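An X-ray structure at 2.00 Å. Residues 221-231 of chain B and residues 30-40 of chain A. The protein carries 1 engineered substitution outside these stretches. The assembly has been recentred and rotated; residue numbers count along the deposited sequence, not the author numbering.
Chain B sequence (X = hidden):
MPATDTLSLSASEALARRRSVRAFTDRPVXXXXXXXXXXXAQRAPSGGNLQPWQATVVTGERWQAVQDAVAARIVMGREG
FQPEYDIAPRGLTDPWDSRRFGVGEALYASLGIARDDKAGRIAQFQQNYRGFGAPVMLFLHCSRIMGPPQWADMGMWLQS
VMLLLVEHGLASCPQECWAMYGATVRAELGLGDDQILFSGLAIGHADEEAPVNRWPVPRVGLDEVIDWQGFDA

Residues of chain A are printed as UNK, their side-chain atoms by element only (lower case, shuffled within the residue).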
ATOM      1  N   GLY B 221      11.626  -8.249 -14.103  1.00 41.47           N
ATOM      2  CA  GLY B 221      12.381  -7.126 -14.613  1.00 46.24           C
ATOM      3  C   GLY B 221      11.486  -5.942 -14.911  1.00 47.91           C
ATOM      4  O   GLY B 221      10.266  -6.077 -15.049  1.00 50.44           O
ATOM      5  N   LEU B 222      12.091  -4.761 -14.965  1.00 47.69           N
ATOM      6  CA  LEU B 222      11.331  -3.524 -15.132  1.00 44.80           C
ATOM      7  C   LEU B 222      10.645  -3.437 -16.506  1.00 47.78           C
ATOM      8  O   LEU B 222       9.668  -2.691 -16.687  1.00 44.69           O
ATOM      9  CB  LEU B 222      12.246  -2.324 -14.934  1.00 45.37           C
ATOM     10  CG  LEU B 222      12.521  -1.968 -13.478  1.00 38.09           C
ATOM     11  CD1 LEU B 222      13.125  -0.566 -13.390  1.00 44.77           C
ATOM     12  CD2 LEU B 222      11.298  -2.149 -12.576  1.00 36.53           C
ATOM     13  N   ASP B 223      11.188  -4.161 -17.482  1.00 38.51           N
ATOM     14  CA  ASP B 223      10.585  -4.238 -18.820  1.00 52.26           C
ATOM     15  C   ASP B 223       9.127  -4.724 -18.722  1.00 49.86           C
ATOM     16  O   ASP B 223       8.308  -4.421 -19.585  1.00 53.34           O
ATOM     17  CB  ASP B 223      11.420  -5.111 -19.778  1.00 57.73           C
ATOM     18  CG  ASP B 223      11.774  -6.457 -19.190  1.00 67.43           C
ATOM     19  OD1 ASP B 223      12.026  -6.545 -17.960  1.00 64.72           O
ATOM     20  OD2 ASP B 223      11.794  -7.431 -19.968  1.00 69.80           O
ATOM     21  N   GLU B 224       8.825  -5.504 -17.688  1.00 49.69           N
ATOM     22  CA  GLU B 224       7.463  -5.999 -17.471  1.00 52.64           C
ATOM     23  C   GLU B 224       6.637  -5.078 -16.600  1.00 48.58           C
ATOM     24  O   GLU B 224       5.476  -5.364 -16.309  1.00 39.75           O
ATOM     25  CB  GLU B 224       7.482  -7.385 -16.819  1.00 59.40           C
ATOM     26  CG  GLU B 224       8.041  -8.487 -17.707  1.00 75.95           C
ATOM     27  CD  GLU B 224       7.835  -9.869 -17.115  1.00 89.02           C
ATOM     28  OE1 GLU B 224       6.668 -10.285 -16.951  1.00 90.08           O
ATOM     29  OE2 GLU B 224       8.846 -10.544 -16.821  1.00 96.90           O
ATOM     30  N   VAL B 225       7.226  -3.976 -16.167  1.00 42.06           N
ATOM     31  CA  VAL B 225       6.559  -3.152 -15.186  1.00 36.19           C
ATOM     32  C   VAL B 225       6.347  -1.699 -15.589  1.00 42.26           C
ATOM     33  O   VAL B 225       5.254  -1.134 -15.384  1.00 30.70           O
ATOM     34  CB  VAL B 225       7.328  -3.189 -13.872  1.00 39.37           C
ATOM     35  CG1 VAL B 225       6.579  -2.448 -12.833  1.00 36.03           C
ATOM     36  CG2 VAL B 225       7.565  -4.637 -13.431  1.00 39.44           C
ATOM     37  N   ILE B 226       7.397  -1.090 -16.135  1.00 35.63           N
ATOM     38  CA  ILE B 226       7.384   0.333 -16.418  1.00 41.00           C
ATOM     39  C   ILE B 226       7.410   0.634 -17.914  1.00 44.54           C
ATOM     40  O   ILE B 226       8.221   0.094 -18.665  1.00 44.68           O
ATOM     41  CB  ILE B 226       8.568   1.064 -15.760  1.00 43.12           C
ATOM     42  CG1 ILE B 226       8.732   0.632 -14.293  1.00 46.27           C
ATOM     43  CG2 ILE B 226       8.362   2.573 -15.865  1.00 37.37           C
ATOM     44  CD1 ILE B 226       7.637   1.111 -13.354  1.00 47.00           C
ATOM     45  N   ASP B 227       6.503   1.507 -18.326  1.00 40.17           N
ATOM     46  CA  ASP B 227       6.502   2.040 -19.678  1.00 36.01           C
ATOM     47  C   ASP B 227       6.853   3.526 -19.619  1.00 45.34           C
ATOM     48  O   ASP B 227       6.259   4.266 -18.828  1.00 53.36           O
ATOM     49  CB  ASP B 227       5.143   1.823 -20.334  1.00 43.00           C
ATOM     50  CG  ASP B 227       5.129   2.244 -21.788  1.00 70.93           C
ATOM     51  OD1 ASP B 227       6.127   1.975 -22.490  1.00 88.19           O
ATOM     52  OD2 ASP B 227       4.121   2.834 -22.233  1.00 75.21           O
ATOM     53  N   TRP B 228       7.814   3.958 -20.445  1.00 40.34           N
ATOM     54  CA  TRP B 228       8.242   5.352 -20.476  1.00 48.20           C
ATOM     55  C   TRP B 228       7.685   6.094 -21.698  1.00 57.14           C
ATOM     56  O   TRP B 228       7.713   5.566 -22.806  1.00 60.61           O
ATOM     57  CB  TRP B 228       9.772   5.433 -20.468  1.00 46.70           C
ATOM     58  CG  TRP B 228      10.402   4.604 -19.372  1.00 51.78           C
ATOM     59  CD1 TRP B 228      10.614   3.257 -19.383  1.00 46.51           C
ATOM     60  CD2 TRP B 228      10.902   5.076 -18.110  1.00 53.88           C
ATOM     61  NE1 TRP B 228      11.199   2.863 -18.206  1.00 46.01           N
ATOM     62  CE2 TRP B 228      11.393   3.960 -17.413  1.00 49.33           C
ATOM     63  CE3 TRP B 228      10.981   6.335 -17.505  1.00 56.94           C
ATOM     64  CZ2 TRP B 228      11.965   4.064 -16.151  1.00 51.81           C
ATOM     65  CZ3 TRP B 228      11.542   6.435 -16.251  1.00 49.95           C
ATOM     66  CH2 TRP B 228      12.026   5.305 -15.583  1.00 54.65           C
ATOM     67  N   GLN B 229       7.180   7.314 -21.503  1.00 49.19           N
ATOM     68  CA  GLN B 229       6.631   8.077 -22.626  1.00 45.74           C
ATOM     69  C   GLN B 229       6.976   9.563 -22.559  1.00 50.32           C
ATOM     70  O   GLN B 229       6.768  10.212 -21.520  1.00 52.14           O
ATOM     71  CB  GLN B 229       5.116   7.924 -22.694  1.00 47.64           C
ATOM     72  CG  GLN B 229       4.613   6.528 -23.036  1.00 48.07           C
ATOM     73  CD  GLN B 229       3.112   6.512 -23.280  1.00 49.24           C
ATOM     74  OE1 GLN B 229       2.528   7.537 -23.610  1.00 58.87           O
ATOM     75  NE2 GLN B 229       2.482   5.353 -23.109  1.00 52.07           N
ATOM     76  N   GLY B 230       7.488  10.097 -23.670  1.00 53.21           N
ATOM     77  CA  GLY B 230       7.807  11.509 -23.795  1.00 53.94           C
ATOM     78  C   GLY B 230       9.209  11.900 -23.363  1.00 60.36           C
ATOM     79  O   GLY B 230       9.565  13.081 -23.399  1.00 64.28           O
ATOM     80  N   PHE B 231      10.020  10.910 -22.999  1.00 54.50           N
ATOM     81  CA  PHE B 231      11.394  11.158 -22.577  1.00 53.45           C
ATOM     82  C   PHE B 231      12.274  11.256 -23.811  1.00 56.76           C
ATOM     83  O   PHE B 231      11.779  11.068 -24.917  1.00 62.22           O
ATOM     84  CB  PHE B 231      11.907  10.036 -21.674  1.00 48.76           C
ATOM     85  CG  PHE B 231      11.286  10.014 -20.308  1.00 52.36           C
ATOM     86  CD1 PHE B 231      12.012  10.427 -19.202  1.00 54.51           C
ATOM     87  CD2 PHE B 231       9.992   9.540 -20.122  1.00 49.19           C
ATOM     88  CE1 PHE B 231      11.452  10.385 -17.935  1.00 54.77           C
ATOM     89  CE2 PHE B 231       9.421   9.513 -18.860  1.00 49.92           C
ATOM     90  CZ  PHE B 231      10.154   9.929 -17.762  1.00 53.10           C
TER
ATOM     91  N   UNK A  30      15.805  13.238 -13.433  1.00 60.91           N
ATOM     92  CA  UNK A  30      16.736  12.339 -14.102  1.00 64.58           C
ATOM     93  C   UNK A  30      16.093  10.991 -14.408  1.00 59.66           C
ATOM     94  O   UNK A  30      15.803  10.229 -13.479  1.00 56.44           O
ATOM     95  o   UNK A  30      18.910  10.970 -15.102  1.00 87.23           O
ATOM     96  o   UNK A  30      19.747  10.520 -13.124  1.00 86.83           O
ATOM     97  c   UNK A  30      17.971  12.111 -13.234  1.00 73.12           C
ATOM     98  c   UNK A  30      18.954  11.141 -13.866  1.00 82.58           C
ATOM     99  N   UNK A  31      15.856  10.707 -15.692  1.00 58.28           N
ATOM    100  CA  UNK A  31      15.312   9.401 -16.106  1.00 58.60           C
ATOM    101  C   UNK A  31      16.080   8.242 -15.470  1.00 54.58           C
ATOM    102  O   UNK A  31      15.490   7.250 -15.042  1.00 57.09           O
ATOM    103  n   UNK A  31      14.738   6.385 -20.103  1.00 98.86           N
ATOM    104  n   UNK A  31      14.355   4.133 -20.346  1.00103.49           N
ATOM    105  n   UNK A  31      15.913   4.861 -18.829  1.00103.56           N
ATOM    106  c   UNK A  31      15.005   5.128 -19.759  1.00102.86           C
ATOM    107  c   UNK A  31      15.387   7.568 -19.538  1.00 91.41           C
ATOM    108  c   UNK A  31      15.363   9.238 -17.626  1.00 72.40           C
ATOM    109  c   UNK A  31      14.947   7.845 -18.103  1.00 78.30           C
ATOM    110  N   UNK A  32      17.405   8.376 -15.432  1.00 58.18           N
ATOM    111  CA  UNK A  32      18.287   7.373 -14.837  1.00 57.25           C
ATOM    112  C   UNK A  32      17.983   7.104 -13.374  1.00 57.37           C
ATOM    113  O   UNK A  32      17.913   5.945 -12.945  1.00 61.50           O
ATOM    114  c   UNK A  32      19.730   7.797 -14.988  1.00 56.59           C
ATOM    115  N   UNK A  33      17.842   8.179 -12.604  1.00 54.38           N
ATOM    116  CA  UNK A  33      17.515   8.054 -11.189  1.00 55.25           C
ATOM    117  C   UNK A  33      16.147   7.384 -11.009  1.00 46.94           C
ATOM    118  O   UNK A  33      15.991   6.506 -10.161  1.00 46.85           O
ATOM    119  c   UNK A  33      18.240   8.363  -8.332  1.00 62.55           C
ATOM    120  c   UNK A  33      17.315  10.682  -8.355  1.00 66.09           C
ATOM    121  c   UNK A  33      17.251   9.316  -8.989  1.00 60.75           C
ATOM    122  c   UNK A  33      17.532   9.408 -10.490  1.00 59.12           C
ATOM    123  N   UNK A  34      15.157   7.814 -11.789  1.00 48.85           N
ATOM    124  CA  UNK A  34      13.819   7.216 -11.719  1.00 47.33           C
ATOM    125  C   UNK A  34      13.903   5.725 -11.958  1.00 49.43           C
ATOM    126  O   UNK A  34      13.272   4.925 -11.252  1.00 44.68           O
ATOM    127  c   UNK A  34      11.458   8.903 -10.983  1.00 40.07           C
ATOM    128  c   UNK A  34      12.116   9.117 -12.338  1.00 47.14           C
ATOM    129  c   UNK A  34      11.067   9.456 -13.391  1.00 54.64           C
ATOM    130  c   UNK A  34      12.865   7.845 -12.730  1.00 41.30           C
ATOM    131  N   UNK A  35      14.688   5.350 -12.960  1.00 47.49           N
ATOM    132  CA  UNK A  35      14.884   3.936 -13.276  1.00 43.76           C
ATOM    133  C   UNK A  35      15.485   3.226 -12.080  1.00 50.09           C
ATOM    134  O   UNK A  35      15.054   2.135 -11.762  1.00 56.40           O
ATOM    135  c   UNK A  35      15.779   3.747 -14.474  1.00 42.19           C
ATOM    136  N   UNK A  36      16.487   3.847 -11.451  1.00 43.10           N
ATOM    137  CA  UNK A  36      17.087   3.260 -10.260  1.00 47.33           C
ATOM    138  C   UNK A  36      16.073   3.202  -9.084  1.00 50.52           C
ATOM    139  O   UNK A  36      16.159   2.290  -8.232  1.00 44.39           O
ATOM    140  n   UNK A  36      20.663   5.650  -9.996  1.00 76.52           N
ATOM    141  c   UNK A  36      19.539   3.546 -10.721  1.00 56.64           C
ATOM    142  c   UNK A  36      18.370   3.953  -9.822  1.00 50.08           C
ATOM    143  n   UNK A  36      21.436   6.384 -12.026  1.00 74.58           N
ATOM    144  c   UNK A  36      20.978   6.645 -10.812  1.00 79.27           C
ATOM    145  n   UNK A  36      20.857   7.894 -10.406  1.00 86.00           N
ATOM    146  c   UNK A  36      20.812   4.247 -10.354  1.00 69.34           C
ATOM    147  N   UNK A  37      15.148   4.161  -8.978  1.00 40.18           N
ATOM    148  CA  UNK A  37      14.190   4.070  -7.896  1.00 37.85           C
ATOM    149  C   UNK A  37      13.243   2.864  -8.119  1.00 41.20           C
ATOM    150  O   UNK A  37      12.916   2.129  -7.177  1.00 38.91           O
ATOM    151  c   UNK A  37      13.982   7.803  -6.840  1.00 56.36           C
ATOM    152  c   UNK A  37      13.458   5.427  -7.730  1.00 40.29           C
ATOM    153  c   UNK A  37      12.152   5.266  -6.954  1.00 28.66           C
ATOM    154  c   UNK A  37      14.429   6.381  -7.040  1.00 43.82           C
ATOM    155  N   UNK A  38      12.828   2.650  -9.359  1.00 39.14           N
ATOM    156  CA  UNK A  38      11.905   1.573  -9.675  1.00 35.77           C
ATOM    157  C   UNK A  38      12.457   0.133  -9.484  1.00 42.06           C
ATOM    158  O   UNK A  38      11.692  -0.738  -9.075  1.00 35.85           O
ATOM    159  c   UNK A  38      10.536   3.001 -11.300  1.00 38.07           C
ATOM    160  c   UNK A  38       9.727   4.781 -12.739  1.00 39.56           C
ATOM    161  c   UNK A  38       8.908   4.608 -10.487  1.00 32.32           C
ATOM    162  c   UNK A  38       9.722   3.484 -10.276  1.00 37.08           C
ATOM    163  c   UNK A  38      10.532   3.668 -12.515  1.00 43.62           C
ATOM    164  c   UNK A  38      11.409   1.771 -11.110  1.00 42.72           C
ATOM    165  c   UNK A  38       8.915   5.257 -11.737  1.00 34.21           C
ATOM    166  N   UNK A  39      13.751  -0.142  -9.739  1.00 33.61           N
ATOM    167  CA  UNK A  39      14.252  -1.529  -9.507  1.00 39.10           C
ATOM    168  C   UNK A  39      14.211  -1.864  -8.038  1.00 31.53           C
ATOM    169  O   UNK A  39      13.944  -3.012  -7.676  1.00 40.27           O
ATOM    170  o   UNK A  39      16.346   0.530 -10.331  1.00100.26           O
ATOM    171  c   UNK A  39      16.556  -0.139 -11.365  1.00 95.09           C
ATOM    172  c   UNK A  39      15.680  -1.808  -9.989  1.00 46.99           C
ATOM    173  c   UNK A  39      15.929  -1.471 -11.378  1.00 71.43           C
ATOM    174  o   UNK A  39      17.236   0.300 -12.322  1.00105.14           O
ATOM    175  N   UNK A  40      14.497  -0.874  -7.187  1.00 33.76           N
ATOM    176  CA  UNK A  40      14.460  -1.100  -5.733  1.00 34.08           C
ATOM    177  C   UNK A  40      13.029  -1.216  -5.232  1.00 36.91           C
ATOM    178  O   UNK A  40      12.731  -2.068  -4.388  1.00 35.11           O
ATOM    179  c   UNK A  40      15.221  -0.342  -3.489  1.00 49.53           C
ATOM    180  c   UNK A  40      17.301   1.397  -4.798  1.00 59.85           C
ATOM    181  c   UNK A  40      15.160   0.024  -4.955  1.00 44.16           C
ATOM    182  c   UNK A  40      16.581   0.263  -5.487  1.00 50.63           C
TER

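Position 30 of chain A carries two carbons, the second bearing two oxygens, and touches nothing on chain B: an aspartate. Asp A30 points away from chain B and caps the helix that follows, its OD1 accepting a weak hydrogen bond from the backbone N of position 32 (3.0 Å) and its OD2 another from the N of position 33 (3.1 Å). A short acidic side chain suits this place because the first turn of a helix leaves its NH groups unpaired.

Position 31 has three carbons, a nitrogen, then a carbon with two more nitrogens. This planar end lies flat on the indole of Trp B228, planes at 23°, and CB lies 3.9 Å from CD1 of Phe B231. It is arginine: CZ of Arg A31 sits 4.5 Å from the centroid of the five-membered ring of Trp B228, so the charge meets the pi cloud.

Position 32, a single carbon directed away, is alanine, a good helix former. Position 33, four carbons forked at the second and out of reach of chain B, is leucine, which also favours helix.

Position 34 has the same four-carbon fork but is buried and points toward chain B, with CB 3.9 Å from CH2 of Trp B228, at the indole edge, and a branch carbon 4.5 Å from CZ of Phe B231. It is leucine, apolar as burial demands.

Position 35 has one carbon, set sideways at the indole edge: CB lies 4.2 Å from CZ2 of Trp B228, and the backbone N 3.7 Å from CH2 of Trp B228. It is alanine, compact and helix-favouring.

Position 36, with three carbons, a nitrogen and a carbon bearing two nitrogens, points away; it is arginine, its charge suited to exposure. NH2 of Arg A36 forms a long salt bridge with OD2 of Asp A30 (3.9 Å). Position 37, four carbons forked at the first, one arm two carbons long, its end leading away from chain B, is isoleucine, apolar and buried.

Position 38 has one carbon and a six-carbon ring. CD1 of Ile B226 sits over its face, 4.1 Å from the ring centroid, while CH2 of Trp B228 approaches its edge. It is phenylalanine, offering both surfaces to apolar neighbours.

Position 39 has three carbons, the last carrying two oxygens; its second carbon lies 3.6 Å from CD1 of Leu B222. It is glutamate, pairing an aliphatic stem for packing with a carboxylate suited to exposure. Position 40, four carbons forked at the first, one arm two carbons long, is isoleucine, beyond reach and only partly exposed.

The contact works without hydrogen bonds across it. Leu B222, Ile B226, Trp B228 and Phe B231 meet one side of a helix running nearly antiparallel to the strand that holds Ile B226 and Trp B228, joining apolar packing to a cation-pi stack.

Chain A 30-40: DRALLARIFEI
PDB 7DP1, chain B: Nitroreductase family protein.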